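Local coordinates for Ras-related protein Rab-21 (Homo sapiens, PDB 1Z08) that belongs to the Rab branch of the Ras family of P-loop proteins and holds phosphoaminophosphonic acid-guanylate ester and a magnesium ion in a single nucleotide pocket, at residues Y86-E91 against L123-V129; I112-I116 against L163-M167. The protein carries 1 engineered substitution. The contacts are given in a common frame with arbitrary orientation. Residues are numbered along the deposited sequence.

Interaction 1 of 2, residues Y86-E91 against L123-V129; sequences YDITDE and LEKERHV. With GNP (phosphoaminophosphonic acid-guanylate ester), chain F.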
loop_
_atom_site.group_PDB
_atom_site.type_symbol
_atom_site.label_atom_id
_atom_site.label_comp_id
_atom_site.label_asym_id
_atom_site.label_seq_id
_atom_site.Cartn_x
_atom_site.Cartn_y
_atom_site.Cartn_z
ATOM N N TYR A 86 -1.707 -5.709 4.215
ATOM C CA TYR A 86 -1.979 -6.701 5.241
ATOM C C TYR A 86 -0.680 -7.319 5.763
ATOM O O TYR A 86 0.393 -7.144 5.174
ATOM C CB TYR A 86 -2.948 -7.776 4.734
ATOM C CG TYR A 86 -2.380 -8.690 3.677
ATOM C CD1 TYR A 86 -1.805 -9.914 4.025
ATOM C CD2 TYR A 86 -2.432 -8.343 2.328
ATOM C CE1 TYR A 86 -1.280 -10.759 3.059
ATOM C CE2 TYR A 86 -1.911 -9.185 1.348
ATOM C CZ TYR A 86 -1.338 -10.393 1.727
ATOM O OH TYR A 86 -0.820 -11.236 0.774
ATOM N N ASP A 87 -0.811 -8.030 6.877
ATOM C CA ASP A 87 0.274 -8.690 7.578
ATOM C C ASP A 87 0.198 -10.172 7.188
ATOM O O ASP A 87 -0.832 -10.813 7.402
ATOM C CB ASP A 87 0.034 -8.492 9.083
ATOM C CG ASP A 87 1.095 -9.137 9.966
ATOM O OD1 ASP A 87 1.195 -8.709 11.136
ATOM O OD2 ASP A 87 1.812 -10.063 9.523
ATOM N N ILE A 88 1.270 -10.703 6.600
ATOM C CA ILE A 88 1.269 -12.100 6.124
ATOM C C ILE A 88 1.120 -13.131 7.249
ATOM O O ILE A 88 0.782 -14.289 6.989
ATOM C CB ILE A 88 2.504 -12.462 5.243
ATOM C CG1 ILE A 88 3.809 -12.409 6.053
ATOM C CG2 ILE A 88 2.553 -11.589 3.989
ATOM C CD1 ILE A 88 4.856 -13.401 5.587
ATOM N N THR A 89 1.380 -12.705 8.485
ATOM C CA THR A 89 1.235 -13.562 9.664
ATOM C C THR A 89 -0.159 -13.455 10.286
ATOM O O THR A 89 -0.475 -14.164 11.246
ATOM C CB THR A 89 2.291 -13.226 10.758
ATOM O OG1 THR A 89 1.952 -11.985 11.397
ATOM C CG2 THR A 89 3.690 -13.135 10.162
ATOM N N ASP A 90 -0.991 -12.570 9.742
ATOM C CA ASP A 90 -2.306 -12.296 10.314
ATOM C C ASP A 90 -3.409 -12.456 9.268
ATOM O O ASP A 90 -3.587 -11.591 8.404
ATOM C CB ASP A 90 -2.329 -10.889 10.928
ATOM C CG ASP A 90 -3.553 -10.647 11.794
ATOM O OD1 ASP A 90 -4.642 -10.416 11.240
ATOM O OD2 ASP A 90 -3.422 -10.678 13.036
ATOM N N GLU A 91 -4.149 -13.560 9.357
ATOM C CA GLU A 91 -5.224 -13.852 8.401
ATOM C C GLU A 91 -6.340 -12.804 8.416
ATOM O O GLU A 91 -6.844 -12.420 7.359
ATOM C CB GLU A 91 -5.790 -15.263 8.626
ATOM C CG GLU A 91 -7.074 -15.582 7.848
ATOM C CD GLU A 91 -6.880 -15.721 6.336
ATOM O OE1 GLU A 91 -5.757 -15.515 5.825
ATOM O OE2 GLU A 91 -7.874 -16.042 5.652
ATOM N N LEU A 123 8.988 -12.422 7.998
ATOM C CA LEU A 123 8.365 -13.349 8.938
ATOM C C LEU A 123 7.683 -14.517 8.217
ATOM O O LEU A 123 6.643 -15.010 8.657
ATOM C CB LEU A 123 7.367 -12.606 9.836
ATOM C CG LEU A 123 7.864 -11.430 10.684
ATOM C CD1 LEU A 123 6.700 -10.816 11.462
ATOM C CD2 LEU A 123 8.981 -11.853 11.635
ATOM N N GLU A 124 8.286 -14.955 7.113
ATOM C CA GLU A 124 7.760 -16.052 6.288
ATOM C C GLU A 124 7.505 -17.340 7.088
ATOM O O GLU A 124 6.522 -18.043 6.840
ATOM C CB GLU A 124 8.697 -16.315 5.099
ATOM C CG GLU A 124 8.323 -17.513 4.210
ATOM C CD GLU A 124 6.930 -17.413 3.594
ATOM O OE1 GLU A 124 6.467 -16.291 3.302
ATOM O OE2 GLU A 124 6.298 -18.472 3.390
ATOM N N LYS A 125 8.379 -17.626 8.054
ATOM C CA LYS A 125 8.223 -18.787 8.939
ATOM C C LYS A 125 6.908 -18.761 9.719
ATOM O O LYS A 125 6.408 -19.807 10.144
ATOM C CB LYS A 125 9.388 -18.871 9.927
ATOM C CG LYS A 125 10.710 -19.296 9.322
ATOM C CD LYS A 125 11.756 -19.430 10.413
ATOM C CE LYS A 125 13.046 -20.017 9.885
ATOM N NZ LYS A 125 13.925 -20.444 11.008
ATOM N N GLU A 126 6.356 -17.562 9.899
ATOM C CA GLU A 126 5.113 -17.372 10.643
ATOM C C GLU A 126 3.925 -17.028 9.734
ATOM O O GLU A 126 2.887 -16.573 10.209
ATOM C CB GLU A 126 5.294 -16.284 11.711
ATOM C CG GLU A 126 6.403 -16.568 12.722
ATOM C CD GLU A 126 6.750 -15.353 13.569
ATOM O OE1 GLU A 126 5.838 -14.775 14.198
ATOM O OE2 GLU A 126 7.940 -14.974 13.604
ATOM N N ARG A 127 4.081 -17.251 8.431
ATOM C CA ARG A 127 3.018 -16.951 7.464
ATOM C C ARG A 127 1.725 -17.697 7.791
ATOM O O ARG A 127 1.745 -18.898 8.071
ATOM C CB ARG A 127 3.472 -17.282 6.038
ATOM C CG ARG A 127 2.352 -17.227 5.003
ATOM C CD ARG A 127 2.855 -17.479 3.589
ATOM N NE ARG A 127 3.599 -16.344 3.038
ATOM C CZ ARG A 127 3.052 -15.224 2.568
ATOM N NH1 ARG A 127 1.734 -15.047 2.579
ATOM N NH2 ARG A 127 3.835 -14.271 2.080
ATOM N N HIS A 128 0.609 -16.973 7.756
ATOM C CA HIS A 128 -0.714 -17.574 7.925
ATOM C C HIS A 128 -1.676 -17.220 6.792
ATOM O O HIS A 128 -2.765 -17.790 6.696
ATOM C CB HIS A 128 -1.318 -17.190 9.276
ATOM C CG HIS A 128 -0.603 -17.797 10.440
ATOM N ND1 HIS A 128 -0.570 -19.156 10.663
ATOM C CD2 HIS A 128 0.117 -17.234 11.438
ATOM C CE1 HIS A 128 0.137 -19.405 11.751
ATOM N NE2 HIS A 128 0.564 -18.255 12.240
ATOM N N VAL A 129 -1.271 -16.281 5.941
ATOM C CA VAL A 129 -2.065 -15.924 4.764
ATOM C C VAL A 129 -1.602 -16.737 3.557
ATOM O O VAL A 129 -0.405 -16.891 3.335
ATOM C CB VAL A 129 -1.974 -14.409 4.449
ATOM C CG1 VAL A 129 -2.769 -14.065 3.187
ATOM C CG2 VAL A 129 -2.477 -13.593 5.628
HETATM P PG GNP F . -1.332 2.027 12.820
HETATM O O1G GNP F . -1.905 1.760 14.192
HETATM O O2G GNP F . -0.516 3.288 12.710
HETATM O O3G GNP F . -2.526 1.949 11.910
HETATM N N3B GNP F . -0.351 0.814 12.432
HETATM P PB GNP F . 0.621 0.688 11.167
HETATM O O1B GNP F . -0.035 -0.049 10.067
HETATM O O2B GNP F . 1.149 2.031 10.832
HETATM O O3A GNP F . 1.800 -0.213 11.574
HETATM P PA GNP F . 3.229 0.186 11.990
HETATM O O1A GNP F . 3.996 0.611 10.801
HETATM O O2A GNP F . 3.246 1.101 13.157
HETATM O "O5'" GNP F . 3.880 -1.170 12.452
HETATM C "C5'" GNP F . 3.208 -2.003 13.396
HETATM C "C4'" GNP F . 4.157 -3.074 13.905
HETATM O "O4'" GNP F . 4.544 -3.949 12.813
HETATM C "C3'" GNP F . 5.455 -2.556 14.513
HETATM O "O3'" GNP F . 5.789 -3.387 15.608
HETATM C "C2'" GNP F . 6.437 -2.675 13.348
HETATM O "O2'" GNP F . 7.794 -2.772 13.734
HETATM C "C1'" GNP F . 5.954 -3.972 12.704
HETATM N N9 GNP F . 6.334 -4.100 11.300
HETATM C C8 GNP F . 6.034 -3.242 10.266
HETATM N N7 GNP F . 6.521 -3.623 9.117
HETATM C C5 GNP F . 7.187 -4.812 9.407
HETATM C C6 GNP F . 7.914 -5.694 8.565
HETATM O O6 GNP F . 8.118 -5.598 7.348
HETATM N N1 GNP F . 8.427 -6.796 9.259
HETATM C C2 GNP F . 8.263 -7.008 10.609
HETATM N N2 GNP F . 8.826 -8.114 11.115
HETATM N N3 GNP F . 7.585 -6.192 11.407
HETATM C C4 GNP F . 7.080 -5.116 10.747
HETATM O O HOH W 1 0.959 -13.108 0.686
HETATM O O HOH W 2 -5.161 -18.713 5.462
#
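A single carbonyl can tie two loops together: Ile88 O accepts from both His128 N (2.8 Å) and Val129 N (3.0 Å), with Arg127 CA adding a CA-H...O contact to the same oxygen at 3.5 Å. That oxygen is presented by a type I turn, Asp87 to Asp90, that includes an Asx turn, Asp87 OD2 accepting from Thr89 N (2.9 Å); OD2 also accepts from Thr89 OG1 (2.7 Å), while OD1 forms a salt bridge with Lys120. Arg127 shapes its own loop, NE forming a salt bridge with Glu124 OE1 (2.9 Å) and NH1 donating to Val129 O (2.9 Å). One water joins Arg127 NH1 (2.8 Å) to Tyr86 OH (2.6 Å). In this Ras-like fold the turn leads from strand 81-87 into helix 91-108, with Asp90 as its N-cap, and the partner loop follows strand 113-119. Packing extends the contact beyond these bonds. Val129 CG1 makes apolar contact with Tyr86 CE1 at 3.6 Å, Ile88 CD1 lies over one face of the Arg127 guanidinium, and Thr89 CG2 packs on Leu123 CB at 3.7 Å. Leu123 also lines the ligand pocket, its CD1 3.5 Å from N2 of phosphoaminophosphonic acid-guanylate ester.

Interaction 2 of 2, residues I112-I116 against L163-M167; sequences ICLCI and LCKRM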
loop_
_atom_site.group_PDB
_atom_site.type_symbol
_atom_site.label_atom_id
_atom_site.label_comp_id
_atom_site.label_asym_id
_atom_site.label_seq_id
_atom_site.Cartn_x
_atom_site.Cartn_y
_atom_site.Cartn_z
ATOM N N ILE A 112 -8.975 4.090 -10.122
ATOM C CA ILE A 112 -7.946 4.002 -9.088
ATOM C C ILE A 112 -7.108 2.733 -9.253
ATOM O O ILE A 112 -7.648 1.636 -9.416
ATOM C CB ILE A 112 -8.553 4.107 -7.652
ATOM C CG1 ILE A 112 -7.448 4.063 -6.586
ATOM C CG2 ILE A 112 -9.628 3.035 -7.418
ATOM C CD1 ILE A 112 -7.829 4.690 -5.265
ATOM N N CYS A 113 -5.789 2.906 -9.238
ATOM C CA CYS A 113 -4.859 1.787 -9.291
ATOM C C CYS A 113 -4.739 1.172 -7.903
ATOM O O CYS A 113 -4.268 1.818 -6.964
ATOM C CB CYS A 113 -3.488 2.242 -9.798
ATOM S SG CYS A 113 -3.452 2.744 -11.539
ATOM N N LEU A 114 -5.180 -0.074 -7.779
ATOM C CA LEU A 114 -5.175 -0.764 -6.492
ATOM C C LEU A 114 -3.954 -1.661 -6.333
ATOM O O LEU A 114 -3.554 -2.351 -7.273
ATOM C CB LEU A 114 -6.455 -1.590 -6.310
ATOM C CG LEU A 114 -7.817 -0.886 -6.234
ATOM C CD1 LEU A 114 -8.895 -1.905 -5.884
ATOM C CD2 LEU A 114 -7.816 0.249 -5.223
ATOM N N CYS A 115 -3.365 -1.623 -5.139
ATOM C CA CYS A 115 -2.285 -2.527 -4.754
ATOM C C CYS A 115 -2.715 -3.307 -3.520
ATOM O O CYS A 115 -3.173 -2.721 -2.538
ATOM C CB CYS A 115 -1.003 -1.753 -4.432
ATOM S SG CYS A 115 -0.399 -0.695 -5.750
ATOM N N ILE A 116 -2.578 -4.628 -3.579
ATOM C CA ILE A 116 -2.775 -5.473 -2.405
ATOM C C ILE A 116 -1.393 -5.953 -1.970
ATOM O O ILE A 116 -0.688 -6.623 -2.725
ATOM C CB ILE A 116 -3.763 -6.638 -2.674
ATOM C CG1 ILE A 116 -5.115 -6.065 -3.127
ATOM C CG2 ILE A 116 -3.933 -7.501 -1.423
ATOM C CD1 ILE A 116 -6.141 -7.092 -3.524
ATOM N N LEU A 163 3.526 1.149 -9.046
ATOM C CA LEU A 163 2.283 1.901 -8.867
ATOM C C LEU A 163 2.293 3.178 -9.704
ATOM O O LEU A 163 1.301 3.502 -10.354
ATOM C CB LEU A 163 2.017 2.201 -7.382
ATOM C CG LEU A 163 0.772 3.006 -6.969
ATOM C CD1 LEU A 163 -0.531 2.417 -7.482
ATOM C CD2 LEU A 163 0.718 3.140 -5.463
ATOM N N CYS A 164 3.426 3.878 -9.694
ATOM C CA CYS A 164 3.618 5.089 -10.495
ATOM C C CYS A 164 3.491 4.815 -11.994
ATOM O O CYS A 164 2.845 5.580 -12.712
ATOM C CB CYS A 164 4.972 5.729 -10.185
ATOM S SG CYS A 164 5.048 6.565 -8.591
ATOM N N LYS A 165 4.106 3.725 -12.455
ATOM C CA LYS A 165 4.019 3.311 -13.858
ATOM C C LYS A 165 2.575 3.051 -14.267
ATOM O O LYS A 165 2.144 3.470 -15.339
ATOM C CB LYS A 165 4.847 2.050 -14.108
ATOM C CG LYS A 165 6.345 2.257 -14.119
ATOM C CD LYS A 165 7.038 0.938 -14.430
ATOM C CE LYS A 165 8.533 1.014 -14.196
ATOM N NZ LYS A 165 9.158 -0.324 -14.385
ATOM N N ARG A 166 1.838 2.355 -13.404
ATOM C CA ARG A 166 0.438 2.031 -13.660
ATOM C C ARG A 166 -0.460 3.272 -13.630
ATOM O O ARG A 166 -1.423 3.360 -14.395
ATOM C CB ARG A 166 -0.063 0.987 -12.663
ATOM C CG ARG A 166 0.577 -0.395 -12.794
ATOM C CD ARG A 166 0.294 -1.254 -11.562
ATOM N NE ARG A 166 -1.142 -1.440 -11.347
ATOM C CZ ARG A 166 -1.713 -1.653 -10.164
ATOM N NH1 ARG A 166 -0.980 -1.699 -9.058
ATOM N NH2 ARG A 166 -3.029 -1.803 -10.085
ATOM N N MET A 167 -0.146 4.225 -12.752
ATOM C CA MET A 167 -0.901 5.485 -12.682
ATOM C C MET A 167 -0.628 6.404 -13.879
ATOM O O MET A 167 -1.512 7.152 -14.309
ATOM C CB MET A 167 -0.642 6.217 -11.362
ATOM C CG MET A 167 -1.247 5.520 -10.144
ATOM S SD MET A 167 -1.005 6.382 -8.575
ATOM C CE MET A 167 0.781 6.523 -8.500
#
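How a helix settles on one face of a sheet is illustrated where strand 113-116 meets helix segment 163-167. Ile112, just before the strand, directs its CA-to-CB bond away from the helix, and its carbonyl instead accepts from Arg105 of helix 91-108. Cys113 engages first, its CA 6.4 Å from Met167 CA. Its CB touches Leu163 CD1 at 3.8 Å, and its SG meets Met167 CG at 3.8 Å and Arg166 O at 3.6 Å, so the small side chain fits among three helix residues. The segment axes approach to 9.1 Å and run nearly antiparallel, at 157°, as in the Ras-like alpha/beta fold, where helices cover both faces of a central sheet and the C-terminal helix packs on one of them. Leu114 points its side chain to the other face, onto helix 91-108, yet its carbonyl serves this contact: Leu114 O accepts from Arg166 NH2 (2.9 Å) and Arg166 NH1 (3.2 Å), so that both terminal nitrogens share one acceptor, the NH1 bond being the longer. Arg166 NH1 is also bonded to Tyr146 OH, on the adjoining strand 144-148. Cys115 points back toward the helix, SG lying 3.6 Å from Leu163 CD1 and 3.5 Å from Arg166 NH1, near the guanidinium plane. Ile116 takes no part in the helix contact and packs on Val97 and Tyr86.

In the fold
The two contacts share a sheet but use different parts of it, and their centres lie about 23 Å apart on opposite sides of the centre of the chain. Strands 81-87 and 113-119 are neighbours in it: interaction 1 begins on the former, near the nucleotide pocket, and interaction 2 sits on the latter. They meet directly where Tyr86 CE2 packs on Ile116 CG2 at 3.8 Å. Along the chain the segments alternate, 86-91, 112-116, 123-129, 163-167, so the chain returns to each contact only after visiting the other, and the two are interleaved rather than nested. Interaction 1 thus joins loops beside the ligand, whereas interaction 2 packs the C-terminal helix 156-168 on the sheet.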